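Local structure of nucleoside-diphosphate sugar epimerase (SulA family) (Corynebacterium glutamicum, 3OH8) at residues A[221-224]-A[225-229]; A[288-291]-A[292-296]. The protein probably acts as a nucleoside-diphosphate sugar epimerase of the SulA family, with an NAD-dependent epimerase/dehydratase domain of the Rossmann type. All coordinates share one frame; numbering follows the deposited sequence.

Contact 1 of 2, residues A[221-224]-A[225-229]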
loop_
_atom_site.group_PDB
_atom_site.type_symbol
_atom_site.label_atom_id
_atom_site.label_comp_id
_atom_site.label_asym_id
_atom_site.label_seq_id
_atom_site.Cartn_x
_atom_site.Cartn_y
_atom_site.Cartn_z
ATOM N N HIS A 221 30.062 4.360 7.640
ATOM C CA HIS A 221 28.763 5.010 7.825
ATOM C C HIS A 221 28.260 4.971 9.268
ATOM O O HIS A 221 27.154 5.436 9.552
ATOM C CB HIS A 221 27.709 4.338 6.937
ATOM C CG HIS A 221 27.752 4.766 5.506
ATOM N ND1 HIS A 221 28.694 4.299 4.614
ATOM C CD2 HIS A 221 26.954 5.606 4.805
ATOM C CE1 HIS A 221 28.482 4.841 3.429
ATOM N NE2 HIS A 221 27.432 5.637 3.518
ATOM N N LYS A 222 29.060 4.407 10.169
ATOM C CA LYS A 222 28.584 4.094 11.519
ATOM C C LYS A 222 27.918 5.265 12.248
ATOM O O LYS A 222 26.770 5.165 12.676
ATOM C CB LYS A 222 29.700 3.498 12.387
ATOM C CG LYS A 222 29.183 2.451 13.371
ATOM C CD LYS A 222 29.964 2.440 14.678
ATOM C CE LYS A 222 29.417 1.388 15.643
ATOM N NZ LYS A 222 29.582 -0.004 15.124
ATOM N N GLU A 223 28.643 6.366 12.400
ATOM C CA GLU A 223 28.112 7.508 13.136
ATOM C C GLU A 223 26.841 8.058 12.477
ATOM O O GLU A 223 25.827 8.272 13.144
ATOM C CB GLU A 223 29.187 8.596 13.302
ATOM C CG GLU A 223 28.800 9.745 14.229
ATOM C CD GLU A 223 28.262 9.287 15.582
ATOM O OE1 GLU A 223 28.520 8.131 15.994
ATOM O OE2 GLU A 223 27.570 10.095 16.237
ATOM N N ALA A 224 26.888 8.268 11.167
ATOM C CA ALA A 224 25.717 8.741 10.432
ATOM C C ALA A 224 24.477 7.896 10.712
ATOM O O ALA A 224 23.375 8.426 10.821
ATOM C CB ALA A 224 26.000 8.764 8.932
ATOM N N ILE A 225 24.656 6.581 10.810
ATOM C CA ILE A 225 23.528 5.679 11.026
ATOM C C ILE A 225 23.080 5.697 12.482
ATOM O O ILE A 225 21.897 5.560 12.793
ATOM C CB ILE A 225 23.882 4.236 10.613
ATOM C CG1 ILE A 225 23.918 4.125 9.086
ATOM C CG2 ILE A 225 22.881 3.245 11.202
ATOM C CD1 ILE A 225 24.705 2.933 8.575
ATOM N N ARG A 226 24.041 5.876 13.374
ATOM C CA ARG A 226 23.747 5.962 14.785
ATOM C C ARG A 226 22.869 7.186 15.042
ATOM O O ARG A 226 21.931 7.152 15.848
ATOM C CB ARG A 226 25.054 6.066 15.567
ATOM C CG ARG A 226 24.951 5.588 16.987
ATOM C CD ARG A 226 26.267 5.737 17.716
ATOM N NE ARG A 226 26.007 6.068 19.110
ATOM C CZ ARG A 226 25.994 7.305 19.594
ATOM N NH1 ARG A 226 26.255 8.337 18.800
ATOM N NH2 ARG A 226 25.724 7.507 20.873
ATOM N N GLU A 227 23.171 8.269 14.338
ATOM C CA GLU A 227 22.463 9.527 14.535
ATOM C C GLU A 227 21.091 9.560 13.843
ATOM O O GLU A 227 20.190 10.267 14.282
ATOM C CB GLU A 227 23.354 10.698 14.088
ATOM C CG GLU A 227 24.735 10.694 14.752
ATOM C CD GLU A 227 25.651 11.820 14.272
ATOM O OE1 GLU A 227 25.214 12.649 13.445
ATOM O OE2 GLU A 227 26.819 11.870 14.735
ATOM N N SER A 228 20.926 8.796 12.769
ATOM C CA SER A 228 19.673 8.842 12.022
ATOM C C SER A 228 18.722 7.718 12.425
ATOM O O SER A 228 17.505 7.901 12.415
ATOM C CB SER A 228 19.933 8.802 10.511
ATOM O OG SER A 228 20.569 7.590 10.126
ATOM N N ARG A 229 19.283 6.572 12.800
ATOM C CA ARG A 229 18.489 5.376 13.059
ATOM C C ARG A 229 18.445 5.004 14.530
ATOM O O ARG A 229 17.370 4.855 15.102
ATOM C CB ARG A 229 19.042 4.189 12.265
ATOM C CG ARG A 229 18.059 3.543 11.311
ATOM C CD ARG A 229 18.795 2.918 10.127
ATOM N NE ARG A 229 17.991 2.730 8.910
ATOM C CZ ARG A 229 16.812 3.297 8.647
ATOM N NH1 ARG A 229 16.233 4.124 9.509
ATOM N NH2 ARG A 229 16.201 3.033 7.499
#

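Contact 2 of 2, residues A[288-291]-A[292-296]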
loop_
_atom_site.group_PDB
_atom_site.type_symbol
_atom_site.label_atom_id
_atom_site.label_comp_id
_atom_site.label_asym_id
_atom_site.label_seq_id
_atom_site.Cartn_x
_atom_site.Cartn_y
_atom_site.Cartn_z
ATOM N N ALA A 288 17.650 -0.562 20.293
ATOM C CA ALA A 288 17.276 0.776 20.721
ATOM C C ALA A 288 15.817 0.895 21.199
ATOM O O ALA A 288 15.463 1.890 21.836
ATOM C CB ALA A 288 17.561 1.787 19.607
ATOM N N THR A 289 14.978 -0.104 20.901
ATOM C CA THR A 289 13.591 -0.092 21.383
ATOM C C THR A 289 13.473 -0.609 22.816
ATOM O O THR A 289 12.386 -0.604 23.400
ATOM C CB THR A 289 12.610 -0.934 20.496
ATOM O OG1 THR A 289 12.969 -2.319 20.536
ATOM C CG2 THR A 289 12.595 -0.446 19.051
ATOM N N ALA A 290 14.591 -1.050 23.379
ATOM C CA ALA A 290 14.584 -1.680 24.703
ATOM C C ALA A 290 13.829 -0.914 25.810
ATOM O O ALA A 290 13.144 -1.532 26.612
ATOM C CB ALA A 290 16.014 -2.028 25.144
ATOM N N PRO A 291 13.934 0.426 25.848
ATOM C CA PRO A 291 13.171 1.139 26.884
ATOM C C PRO A 291 11.662 0.884 26.819
ATOM O O PRO A 291 11.016 0.823 27.864
ATOM C CB PRO A 291 13.485 2.611 26.598
ATOM C CG PRO A 291 14.842 2.573 25.940
ATOM C CD PRO A 291 14.819 1.333 25.092
ATOM N N ALA A 292 11.102 0.740 25.622
ATOM C CA ALA A 292 9.673 0.474 25.505
ATOM C C ALA A 292 9.309 -0.901 26.062
ATOM O O ALA A 292 8.381 -1.043 26.851
ATOM C CB ALA A 292 9.222 0.584 24.059
ATOM N N SER A 293 10.038 -1.926 25.647
ATOM C CA SER A 293 9.700 -3.269 26.093
ATOM C C SER A 293 10.057 -3.443 27.571
ATOM O O SER A 293 9.363 -4.151 28.295
ATOM C CB SER A 293 10.367 -4.329 25.213
ATOM O OG SER A 293 11.747 -4.047 25.062
ATOM N N ASP A 294 11.117 -2.779 28.026
ATOM C CA ASP A 294 11.452 -2.816 29.451
ATOM C C ASP A 294 10.298 -2.269 30.282
ATOM O O ASP A 294 10.069 -2.713 31.407
ATOM C CB ASP A 294 12.716 -2.019 29.759
ATOM C CG ASP A 294 13.971 -2.696 29.248
ATOM O OD1 ASP A 294 13.915 -3.906 28.936
ATOM O OD2 ASP A 294 15.015 -2.016 29.165
ATOM N N ALA A 295 9.569 -1.306 29.726
ATOM C CA ALA A 295 8.462 -0.702 30.459
ATOM C C ALA A 295 7.186 -1.509 30.281
ATOM O O ALA A 295 6.097 -1.039 30.626
ATOM C CB ALA A 295 8.241 0.743 30.022
ATOM N N GLY A 296 7.320 -2.714 29.735
ATOM C CA GLY A 296 6.181 -3.608 29.586
ATOM C C GLY A 296 5.288 -3.364 28.377
ATOM O O GLY A 296 4.217 -3.969 28.271
HETATM O O HOH W 1 12.669 -4.174 22.560
#

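Contact 1 of 2, residues A[221-224]-A[225-229]
E223 has its CG anti to the backbone N (chi1 -172°) and then bends at chi2, while E227 carries its CG beside its own backbone N (chi1 -54°) on an otherwise extended chain. These torsions bring the two carboxylates together one helical turn apart. E223 OE2 and E227 OE2 are modelled 2.4 Å apart, a separation so short that it is doubtful as modelled, though a proton shared between the acids would be one explanation. The same E223 OE2 forms a long salt bridge to R226 NH1, at 3.4 Å. It approaches the edge of the guanidinium, in its plane, and the two flat groups are only 29° apart. The nearby arginine would be expected to ease the crowding of the two acids. These residues lie in the opening turns of helix 222-242, part of the NAD-dependent epimerase/dehydratase region. The backbone evidence is the i to i+4 bonding: I225 N donates to H221 O at 3.0 Å, R226 N to K222 O at 2.9 Å and E227 N to E223 O at 2.9 Å. One residue further along the helix, S228 OG reaches back a turn to A224 O at 3.0 Å, tilted out of the carbonyl plane, and it supplements a weak bond from S228 N to that oxygen. On another side of the helix, I225 CD1 rests 3.7 Å from H221 CB, and the isoleucine also packs on V281 of helix 277-287. K222 NZ turns to the same helix for its salt bridge with E280, and R229 makes a cation-pi contact with W285.

Contact 2 of 2, residues A[288-291]-A[292-296]
The D294 carboxylate turns one face to the A290 carbonyl oxygen: A290 O stands 3.0 Å from D294 CG, almost straight above it, and is not much farther from either carboxylate oxygen. Both groups are acceptors, so no hydrogen bond joins them across this face; the backbone makes the link instead, with D294 N donating to A290 O at 2.8 Å. D294 OD2 also comes within 4.1 Å of A290 CB, a loose touch. A292 N donates to T289 O at 2.9 Å from above the carbonyl plane. P291 itself has no N-H to give, yet its carbonyl accepts from A295 N. Side-chain hydroxyls are joined through one water, which donates to T289 OG1 at 2.8 Å and also hydrogen-bonds S293 OG at 2.7 Å; T289 OG1 in addition bonds E286 O just upstream. A Schellman motif closes this short helix: G296, with a positive phi of 82°, serves as its C-prime residue, G296 N bonds S293 O at 2.9 Å, and A292 O accepts the backbone N-H of the residue after G296. Helix 290-294 comes between helix 277-287 and strand 298-308 in the chain. T289 packs on V299 and F301 of that strand and on M249 and S251 of strand 248-254, while A292 and A295 meet V240 and A241 of helix 222-242.

In the fold
Contact 1 and contact 2 both involve helix 222-242 but in different ways: contact 1 spans the start of that helix, at the surface, whereas contact 2 lies on and around the short helix 290-294, where A288 and T289 meet T233, A292 meets V240 and A295 meets A241. Their centres are 21 Å apart and their nearest atoms about 5 Å, without touching. Contact 1 has no buried residue, and its side-chain chemistry is dominated by the E223, R226 and E227 charges. Contact 2 is partly buried: T289 and A292 are buried, its bonding is largely backbone and hydroxyl with one bridging water, and D294 stays exposed. Helix 277-287, which meets I225 and K222, leads into contact 2.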